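Local coordinates for GDSL-like Lipase/Acylhydrolase family protein (Neisseria meningitidis, PDB 4K7J), which probably removes O-acetyl groups from peptidoglycan by ester hydrolysis, using a catalytic triad of the kind shared by SGNH esterases, at residues Ala144-Val149 against Gly182-Leu187; Tyr90-Val94 against His104-Ser110; Ala287-Leu291 against Met330-Met336. The contacts are given in a common frame with arbitrary orientation. Residues are numbered along the deposited sequence.

Contact 1: Ala144-Val149 against Gly182-Leu187; sequences ASKQRV and GAALPL
This is an antiparallel strand pairing at the margin of a β-sheet, where strand 147-155 pairs with strand 177-183, one of its two outermost strands. Q147 and A183 form the hydrogen-bonded pair (CA-CA 5.3 Å): A183 N donates to Q147 O at 3.0 Å, and Q147 N donates to A183 O at a very short 2.4 Å, bent to 137°, in a crowded pair (Q147 O and A183 O, both acceptors, are 2.9 Å apart). R148 and G182 follow as the non-hydrogen-bonded pair, CA-CA 4.8 Å. On the K146 side the two chains stay close, with K146 CA 3.9 Å from A184 CA and A144 CB 3.2 Å from L185 O. Q147 and A183 share one face; Q147 takes an m chi1 (-44°), and its CG lies 4.2 Å from L185 CD1. The chain then passes through A184, L185 and cis-P186 to strand 187-191 of a second antiparallel sheet, a crossover consistent with the β-sandwich of galactose-binding-like domains, the clan of this N-terminal region. V149 (chi1 t) spans the gap, placing CG1 4.0 Å from CD2 of L187 (chi1 t, chi2 p) and CG2 4.4 Å from A183 CB. L185 and L187 also touch I202.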
loop_
_atom_site.group_PDB
_atom_site.type_symbol
_atom_site.label_atom_id
_atom_site.label_comp_id
_atom_site.label_asym_id
_atom_site.label_seq_id
_atom_site.Cartn_x
_atom_site.Cartn_y
_atom_site.Cartn_z
ATOM N N ALA A 144 17.503 -15.444 0.032
ATOM C CA ALA A 144 18.672 -15.172 0.897
ATOM C C ALA A 144 20.026 -14.740 0.282
ATOM O O ALA A 144 21.097 -15.145 0.747
ATOM C CB ALA A 144 18.877 -16.314 1.892
ATOM N N SER A 145 19.967 -13.922 -0.762
ATOM C CA SER A 145 21.138 -13.198 -1.229
ATOM C C SER A 145 21.003 -11.787 -0.669
ATOM O O SER A 145 19.902 -11.357 -0.336
ATOM C CB SER A 145 21.207 -13.179 -2.758
ATOM O OG SER A 145 20.052 -12.578 -3.319
ATOM N N LYS A 146 22.119 -11.074 -0.579
ATOM C CA LYS A 146 22.132 -9.745 0.016
ATOM C C LYS A 146 21.141 -8.801 -0.666
ATOM O O LYS A 146 21.260 -8.522 -1.860
ATOM C CB LYS A 146 23.546 -9.159 -0.032
ATOM C CG LYS A 146 24.597 -10.039 0.630
ATOM C CD LYS A 146 25.994 -9.457 0.477
ATOM C CE LYS A 146 27.035 -10.376 1.099
ATOM N NZ LYS A 146 27.021 -11.726 0.464
ATOM N N GLN A 147 20.164 -8.318 0.101
ATOM C CA GLN A 147 19.181 -7.379 -0.424
ATOM C C GLN A 147 19.611 -5.938 -0.162
ATOM O O GLN A 147 20.447 -5.664 0.703
ATOM C CB GLN A 147 17.818 -7.609 0.234
ATOM C CG GLN A 147 17.387 -9.062 0.365
ATOM C CD GLN A 147 16.587 -9.566 -0.825
ATOM O OE1 GLN A 147 15.816 -8.827 -1.446
ATOM N NE2 GLN A 147 16.766 -10.840 -1.146
ATOM N N ARG A 148 19.035 -5.023 -0.923
ATOM C CA ARG A 148 19.112 -3.613 -0.606
ATOM C C ARG A 148 18.098 -3.401 0.501
ATOM O O ARG A 148 16.974 -3.899 0.427
ATOM C CB ARG A 148 18.743 -2.769 -1.820
ATOM C CG ARG A 148 19.633 -3.020 -3.023
ATOM C CD ARG A 148 19.073 -2.375 -4.277
ATOM N NE ARG A 148 19.987 -2.542 -5.400
ATOM C CZ ARG A 148 19.629 -2.431 -6.673
ATOM N NH1 ARG A 148 18.366 -2.158 -6.982
ATOM N NH2 ARG A 148 20.534 -2.601 -7.635
ATOM N N VAL A 149 18.510 -2.698 1.546
ATOM C CA VAL A 149 17.641 -2.456 2.685
ATOM C C VAL A 149 17.615 -0.975 3.002
ATOM O O VAL A 149 18.661 -0.335 3.129
ATOM C CB VAL A 149 18.097 -3.248 3.926
ATOM C CG1 VAL A 149 17.192 -2.941 5.129
ATOM C CG2 VAL A 149 18.091 -4.726 3.617
ATOM N N GLY A 182 22.801 -2.525 3.341
ATOM C CA GLY A 182 22.634 -3.776 2.629
ATOM C C GLY A 182 22.759 -4.963 3.559
ATOM O O GLY A 182 23.596 -4.968 4.465
ATOM N N ALA A 183 21.934 -5.977 3.330
ATOM C CA ALA A 183 21.980 -7.196 4.127
ATOM C C ALA A 183 21.161 -8.276 3.445
ATOM O O ALA A 183 20.448 -8.005 2.482
ATOM C CB ALA A 183 21.439 -6.934 5.529
ATOM N N ALA A 184 21.246 -9.495 3.958
ATOM C CA ALA A 184 20.454 -10.589 3.425
ATOM C C ALA A 184 19.280 -10.888 4.350
ATOM O O ALA A 184 19.146 -10.288 5.418
ATOM C CB ALA A 184 21.322 -11.831 3.234
ATOM N N LEU A 185 18.419 -11.802 3.921
ATOM C CA LEU A 185 17.365 -12.324 4.778
ATOM C C LEU A 185 17.782 -13.720 5.246
ATOM O O LEU A 185 18.380 -14.465 4.478
ATOM C CB LEU A 185 16.032 -12.358 4.023
ATOM C CG LEU A 185 15.368 -10.985 3.828
ATOM C CD1 LEU A 185 14.406 -10.984 2.663
ATOM C CD2 LEU A 185 14.629 -10.582 5.090
ATOM N N PRO A 186 17.488 -14.081 6.511
ATOM C CA PRO A 186 16.791 -13.316 7.554
ATOM C C PRO A 186 17.544 -12.064 7.978
ATOM O O PRO A 186 18.771 -12.038 7.979
ATOM C CB PRO A 186 16.721 -14.297 8.732
ATOM C CG PRO A 186 16.878 -15.645 8.118
ATOM C CD PRO A 186 17.817 -15.443 6.968
ATOM N N LEU A 187 16.789 -11.033 8.329
ATOM C CA LEU A 187 17.334 -9.725 8.612
ATOM C C LEU A 187 17.133 -9.458 10.090
ATOM O O LEU A 187 16.004 -9.468 10.558
ATOM C CB LEU A 187 16.555 -8.677 7.813
ATOM C CG LEU A 187 16.994 -7.224 7.866
ATOM C CD1 LEU A 187 18.392 -7.168 7.347
ATOM C CD2 LEU A 187 16.089 -6.363 6.993
#

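Contact 2: Tyr90-Val94 against His104-Ser110; sequences YPANV and HNGNWQS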
loop_
_atom_site.group_PDB
_atom_site.type_symbol
_atom_site.label_atom_id
_atom_site.label_comp_id
_atom_site.label_asym_id
_atom_site.label_seq_id
_atom_site.Cartn_x
_atom_site.Cartn_y
_atom_site.Cartn_z
ATOM N N TYR A 90 6.053 -3.953 7.208
ATOM C CA TYR A 90 5.929 -3.479 8.587
ATOM C C TYR A 90 7.237 -3.694 9.328
ATOM O O TYR A 90 7.951 -4.648 9.054
ATOM C CB TYR A 90 4.848 -4.249 9.343
ATOM C CG TYR A 90 3.430 -4.124 8.818
ATOM C CD1 TYR A 90 3.065 -3.105 7.946
ATOM C CD2 TYR A 90 2.446 -5.027 9.219
ATOM C CE1 TYR A 90 1.762 -2.994 7.476
ATOM C CE2 TYR A 90 1.135 -4.926 8.757
ATOM C CZ TYR A 90 0.802 -3.912 7.888
ATOM O OH TYR A 90 -0.484 -3.814 7.421
ATOM N N PRO A 91 7.542 -2.822 10.291
ATOM C CA PRO A 91 8.722 -3.067 11.125
ATOM C C PRO A 91 8.446 -4.086 12.241
ATOM O O PRO A 91 9.385 -4.499 12.912
ATOM C CB PRO A 91 9.003 -1.688 11.719
ATOM C CG PRO A 91 7.658 -1.052 11.819
ATOM C CD PRO A 91 6.882 -1.548 10.620
ATOM N N ALA A 92 7.186 -4.488 12.420
ATOM C CA ALA A 92 6.790 -5.404 13.495
ATOM C C ALA A 92 5.379 -5.904 13.228
ATOM O O ALA A 92 4.692 -5.342 12.383
ATOM C CB ALA A 92 6.840 -4.695 14.854
ATOM N N ASN A 93 4.948 -6.948 13.937
ATOM C CA ASN A 93 3.549 -7.369 13.876
ATOM C C ASN A 93 2.663 -6.181 14.201
ATOM O O ASN A 93 2.961 -5.416 15.111
ATOM C CB ASN A 93 3.242 -8.515 14.852
ATOM C CG ASN A 93 3.958 -9.797 14.486
ATOM O OD1 ASN A 93 4.044 -10.156 13.302
ATOM N ND2 ASN A 93 4.498 -10.491 15.496
ATOM N N VAL A 94 1.592 -6.035 13.433
ATOM C CA VAL A 94 0.581 -5.017 13.667
ATOM C C VAL A 94 -0.746 -5.724 13.893
ATOM O O VAL A 94 -1.228 -6.449 13.014
ATOM C CB VAL A 94 0.428 -4.081 12.453
ATOM C CG1 VAL A 94 -0.769 -3.123 12.651
ATOM C CG2 VAL A 94 1.713 -3.324 12.178
ATOM N N HIS A 104 7.615 -11.817 11.439
ATOM C CA HIS A 104 8.321 -11.006 12.424
ATOM C C HIS A 104 8.545 -11.763 13.725
ATOM O O HIS A 104 7.652 -12.443 14.227
ATOM C CB HIS A 104 7.530 -9.735 12.745
ATOM C CG HIS A 104 7.415 -8.771 11.605
ATOM N ND1 HIS A 104 6.436 -8.876 10.640
ATOM C CD2 HIS A 104 8.139 -7.670 11.291
ATOM C CE1 HIS A 104 6.567 -7.884 9.775
ATOM N NE2 HIS A 104 7.589 -7.137 10.148
ATOM N N ASN A 105 9.738 -11.620 14.277
ATOM C CA ASN A 105 10.056 -12.182 15.584
ATOM C C ASN A 105 10.963 -11.227 16.352
ATOM O O ASN A 105 12.154 -11.151 16.082
ATOM C CB ASN A 105 10.748 -13.537 15.420
ATOM C CG ASN A 105 11.326 -14.060 16.723
ATOM O OD1 ASN A 105 10.757 -13.859 17.802
ATOM N ND2 ASN A 105 12.471 -14.731 16.629
ATOM N N GLY A 106 10.398 -10.493 17.303
ATOM C CA GLY A 106 11.171 -9.522 18.049
ATOM C C GLY A 106 10.368 -8.882 19.153
ATOM O O GLY A 106 9.225 -9.263 19.396
ATOM N N ASN A 107 10.952 -7.892 19.811
ATOM C CA ASN A 107 10.297 -7.266 20.958
ATOM C C ASN A 107 9.853 -5.829 20.703
ATOM O O ASN A 107 9.428 -5.135 21.622
ATOM C CB ASN A 107 11.200 -7.329 22.191
ATOM C CG ASN A 107 12.557 -6.668 21.967
ATOM O OD1 ASN A 107 12.720 -5.830 21.082
ATOM N ND2 ASN A 107 13.537 -7.033 22.796
ATOM N N TRP A 108 9.953 -5.381 19.456
ATOM C CA TRP A 108 9.449 -4.053 19.091
ATOM C C TRP A 108 7.927 -3.958 19.298
ATOM O O TRP A 108 7.211 -4.958 19.172
ATOM C CB TRP A 108 9.815 -3.716 17.640
ATOM C CG TRP A 108 11.300 -3.634 17.375
ATOM C CD1 TRP A 108 12.313 -3.856 18.269
ATOM C CD2 TRP A 108 11.928 -3.321 16.128
ATOM N NE1 TRP A 108 13.531 -3.691 17.650
ATOM C CE2 TRP A 108 13.319 -3.371 16.334
ATOM C CE3 TRP A 108 11.444 -2.998 14.855
ATOM C CZ2 TRP A 108 14.235 -3.102 15.314
ATOM C CZ3 TRP A 108 12.348 -2.745 13.846
ATOM C CH2 TRP A 108 13.731 -2.794 14.079
ATOM N N GLN A 109 7.433 -2.765 19.618
ATOM C CA GLN A 109 5.989 -2.578 19.788
ATOM C C GLN A 109 5.397 -1.619 18.761
ATOM O O GLN A 109 5.753 -0.447 18.745
ATOM C CB GLN A 109 5.665 -2.077 21.198
ATOM C CG GLN A 109 4.158 -1.892 21.409
ATOM C CD GLN A 109 3.376 -3.195 21.222
ATOM O OE1 GLN A 109 3.780 -4.257 21.722
ATOM N NE2 GLN A 109 2.255 -3.120 20.489
ATOM N N SER A 110 4.483 -2.109 17.922
ATOM C CA SER A 110 3.877 -1.264 16.889
ATOM C C SER A 110 2.801 -0.320 17.432
ATOM O O SER A 110 2.228 -0.547 18.497
ATOM C CB SER A 110 3.285 -2.109 15.759
ATOM O OG SER A 110 2.223 -2.915 16.258
HETATM O O HOH W 1 5.218 -12.342 11.929
HETATM O O HOH W 2 4.123 -4.903 17.651
#
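H104 gives up the most surface here, 115 Å², to the loop 90-94. Its CA-CB bond points at the loop, and the ring (chi1 -66°, chi2 85°) donates from NE2 to Y90 O at 2.7 Å, close to the ring plane. The backbone at A92 C and N93 N lies over one face of the imidazole, and A92 CA comes to 3.4 Å from H104 CD2. A water adds a further tie on this side: it donates to N93 OD1 (2.8 Å) and accepts from H104 N (2.5 Å).

S110 holds the loop at N93. With chi1 p, its OG donates to N93 O at 2.8 Å, while a second water donates to the same N93 O (2.8 Å) and accepts from S110 N (2.8 Å). N93 O thus receives both the hydroxyl and the water. Between these polar ends W108 provides the apolar part, with CZ3 4.1 Å from P91 CB and CB 4.2 Å from A92 CB. P91 O, 3.2 Å from W108 CE3, is buried here without a polar partner. A92 and W108 both also touch M135.

Strands 102-106 and 109-112 are outermost strands of two different antiparallel sheets, and N107 and W108 connect one to the other; loop 90-94 packs against this connection between edge strands, consistent with the β-sandwich of galactose-binding-like domains.

Contact 3: Ala287-Leu291 against Met330-Met336; sequences APESL and MGGICSM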
loop_
_atom_site.group_PDB
_atom_site.type_symbol
_atom_site.label_atom_id
_atom_site.label_comp_id
_atom_site.label_asym_id
_atom_site.label_seq_id
_atom_site.Cartn_x
_atom_site.Cartn_y
_atom_site.Cartn_z
ATOM N N ALA A 287 -14.306 2.173 -4.779
ATOM C CA ALA A 287 -14.772 1.287 -3.723
ATOM C C ALA A 287 -15.593 0.105 -4.273
ATOM O O ALA A 287 -16.365 0.269 -5.227
ATOM C CB ALA A 287 -15.576 2.069 -2.708
ATOM N N PRO A 288 -15.421 -1.091 -3.675
ATOM C CA PRO A 288 -16.280 -2.224 -4.031
ATOM C C PRO A 288 -17.686 -1.976 -3.521
ATOM O O PRO A 288 -17.878 -1.074 -2.710
ATOM C CB PRO A 288 -15.657 -3.394 -3.255
ATOM C CG PRO A 288 -14.984 -2.750 -2.074
ATOM C CD PRO A 288 -14.455 -1.439 -2.612
ATOM N N GLU A 289 -18.660 -2.758 -3.969
ATOM C CA GLU A 289 -19.966 -2.676 -3.347
ATOM C C GLU A 289 -19.843 -3.183 -1.917
ATOM O O GLU A 289 -19.206 -4.201 -1.666
ATOM C CB GLU A 289 -21.032 -3.480 -4.102
ATOM C CG GLU A 289 -22.405 -3.406 -3.418
ATOM C CD GLU A 289 -23.548 -3.979 -4.253
ATOM O OE1 GLU A 289 -23.617 -5.215 -4.426
ATOM O OE2 GLU A 289 -24.389 -3.187 -4.722
ATOM N N SER A 290 -20.441 -2.445 -0.988
ATOM C CA SER A 290 -20.593 -2.872 0.392
ATOM C C SER A 290 -22.076 -2.871 0.683
ATOM O O SER A 290 -22.851 -2.237 -0.037
ATOM C CB SER A 290 -19.908 -1.892 1.354
ATOM O OG SER A 290 -18.503 -1.905 1.177
ATOM N N LEU A 291 -22.469 -3.578 1.736
ATOM C CA LEU A 291 -23.856 -3.595 2.171
ATOM C C LEU A 291 -23.954 -3.130 3.609
ATOM O O LEU A 291 -23.183 -3.568 4.460
ATOM C CB LEU A 291 -24.441 -5.001 2.043
ATOM C CG LEU A 291 -24.337 -5.570 0.628
ATOM C CD1 LEU A 291 -24.912 -6.979 0.556
ATOM C CD2 LEU A 291 -25.037 -4.647 -0.362
ATOM N N MET A 330 -16.709 -6.738 -9.704
ATOM C CA MET A 330 -17.529 -7.694 -8.962
ATOM C C MET A 330 -18.784 -8.133 -9.717
ATOM O O MET A 330 -19.446 -9.092 -9.321
ATOM C CB MET A 330 -17.960 -7.113 -7.615
ATOM C CG MET A 330 -16.878 -7.057 -6.556
ATOM S SD MET A 330 -17.485 -6.099 -5.157
ATOM C CE MET A 330 -18.752 -7.192 -4.515
ATOM N N GLY A 331 -19.124 -7.414 -10.782
ATOM C CA GLY A 331 -20.369 -7.661 -11.493
ATOM C C GLY A 331 -21.313 -6.479 -11.456
ATOM O O GLY A 331 -22.452 -6.579 -11.896
ATOM N N GLY A 332 -20.843 -5.353 -10.926
ATOM C CA GLY A 332 -21.643 -4.141 -10.879
ATOM C C GLY A 332 -22.518 -4.073 -9.644
ATOM O O GLY A 332 -22.272 -4.783 -8.671
ATOM N N ILE A 333 -23.547 -3.225 -9.688
ATOM C CA ILE A 333 -24.447 -3.049 -8.548
ATOM C C ILE A 333 -25.158 -4.368 -8.252
ATOM O O ILE A 333 -25.338 -5.189 -9.151
ATOM C CB ILE A 333 -25.471 -1.926 -8.821
ATOM C CG1 ILE A 333 -26.181 -1.489 -7.530
ATOM C CG2 ILE A 333 -26.450 -2.334 -9.928
ATOM C CD1 ILE A 333 -27.221 -0.378 -7.745
ATOM N N CYS A 334 -25.520 -4.579 -6.990
ATOM C CA CYS A 334 -26.210 -5.796 -6.566
ATOM C C CYS A 334 -25.359 -7.045 -6.812
ATOM O O CYS A 334 -25.850 -8.068 -7.294
ATOM C CB CYS A 334 -27.575 -5.915 -7.267
ATOM S SG CYS A 334 -28.605 -7.306 -6.705
ATOM N N SER A 335 -24.075 -6.965 -6.486
ATOM C CA SER A 335 -23.194 -8.119 -6.665
ATOM C C SER A 335 -22.650 -8.649 -5.337
ATOM O O SER A 335 -22.281 -9.812 -5.246
ATOM C CB SER A 335 -22.031 -7.760 -7.582
ATOM O OG SER A 335 -21.264 -6.720 -7.000
ATOM N N MET A 336 -22.608 -7.803 -4.310
ATOM C CA MET A 336 -21.999 -8.207 -3.048
ATOM C C MET A 336 -22.734 -9.360 -2.375
ATOM O O MET A 336 -22.090 -10.260 -1.825
ATOM C CB MET A 336 -21.823 -7.024 -2.078
ATOM C CG MET A 336 -21.430 -7.423 -0.644
ATOM S SD MET A 336 -19.887 -8.375 -0.546
ATOM C CE MET A 336 -18.653 -7.106 -0.241
#
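E289 dominates this meeting of two irregular segments. Its side chain is extended (chi1 179°, chi2 170°), and a chi3 of 71° turns the carboxylate so that both oxygens face the backbone leading into helix 336-341. OE1 accepts from S335 N at 2.7 Å and from M336 N at 2.8 Å, the latter almost straight at 175°; OE2 accepts from C334 N at 2.9 Å and forms a salt bridge with R301. I333 (chi1 and chi2 t) brings CG1 to 3.7 Å from E289 OE2.

Segment 330-336 is bent to offer these amides. G331 ends the preceding helix in a Schellman motif; at the phi/psi of G331 (117°/7°) and G332 (87°/-161°) a CB would jam against the preceding carbonyl O, which calls for glycine. C334 has left-handed backbone angles (62°/43°) and is tied to C298 by a disulfide. S335, with chi1 p, folds OG back to donate to G332 O at 2.7 Å.

Two methionines pack around the base of E289 and its neighbours. M330 (m, t, p) sets SD 3.8 Å from P288 CB and 3.7 Å from E289 N, a buried amide with no polar partner. M336 (chi1 t, chi2 p, chi3 94°) packs CG 3.7 Å from CG of L291 (m, t). Both methionines and P288 also touch F352.

Residues 287-291 follow strand 281-286 of the mixed β-sheet. L291 pairs through its backbone with G349, within a D-x-x-H sequence like that of SGNH hydrolases that F352 directly follows: a loop after a central strand, held by a buried carboxylate, in the α/β fold of that family.

Contacts 1 and 2 lie in the N-terminal region, probably a β-sandwich, and contact 3 in the SGNH hydrolase part. The first two have centres 18 Å apart and nearest atoms about 7 Å apart; they do not touch, but reach the same sheet from its two outermost strands, 177-183 and 109-112. The second sheet also links them, since L137 meets H104 of contact 2 and bonds to the backbone of L187 in contact 1. Contact 3 lies across the chain's centre from contact 1, with 41 Å between centres; from contact 2 its nearest atoms are about 17 Å away. Beside contact 3 a bound HEPES molecule lies about 5 Å from the I333 side chain.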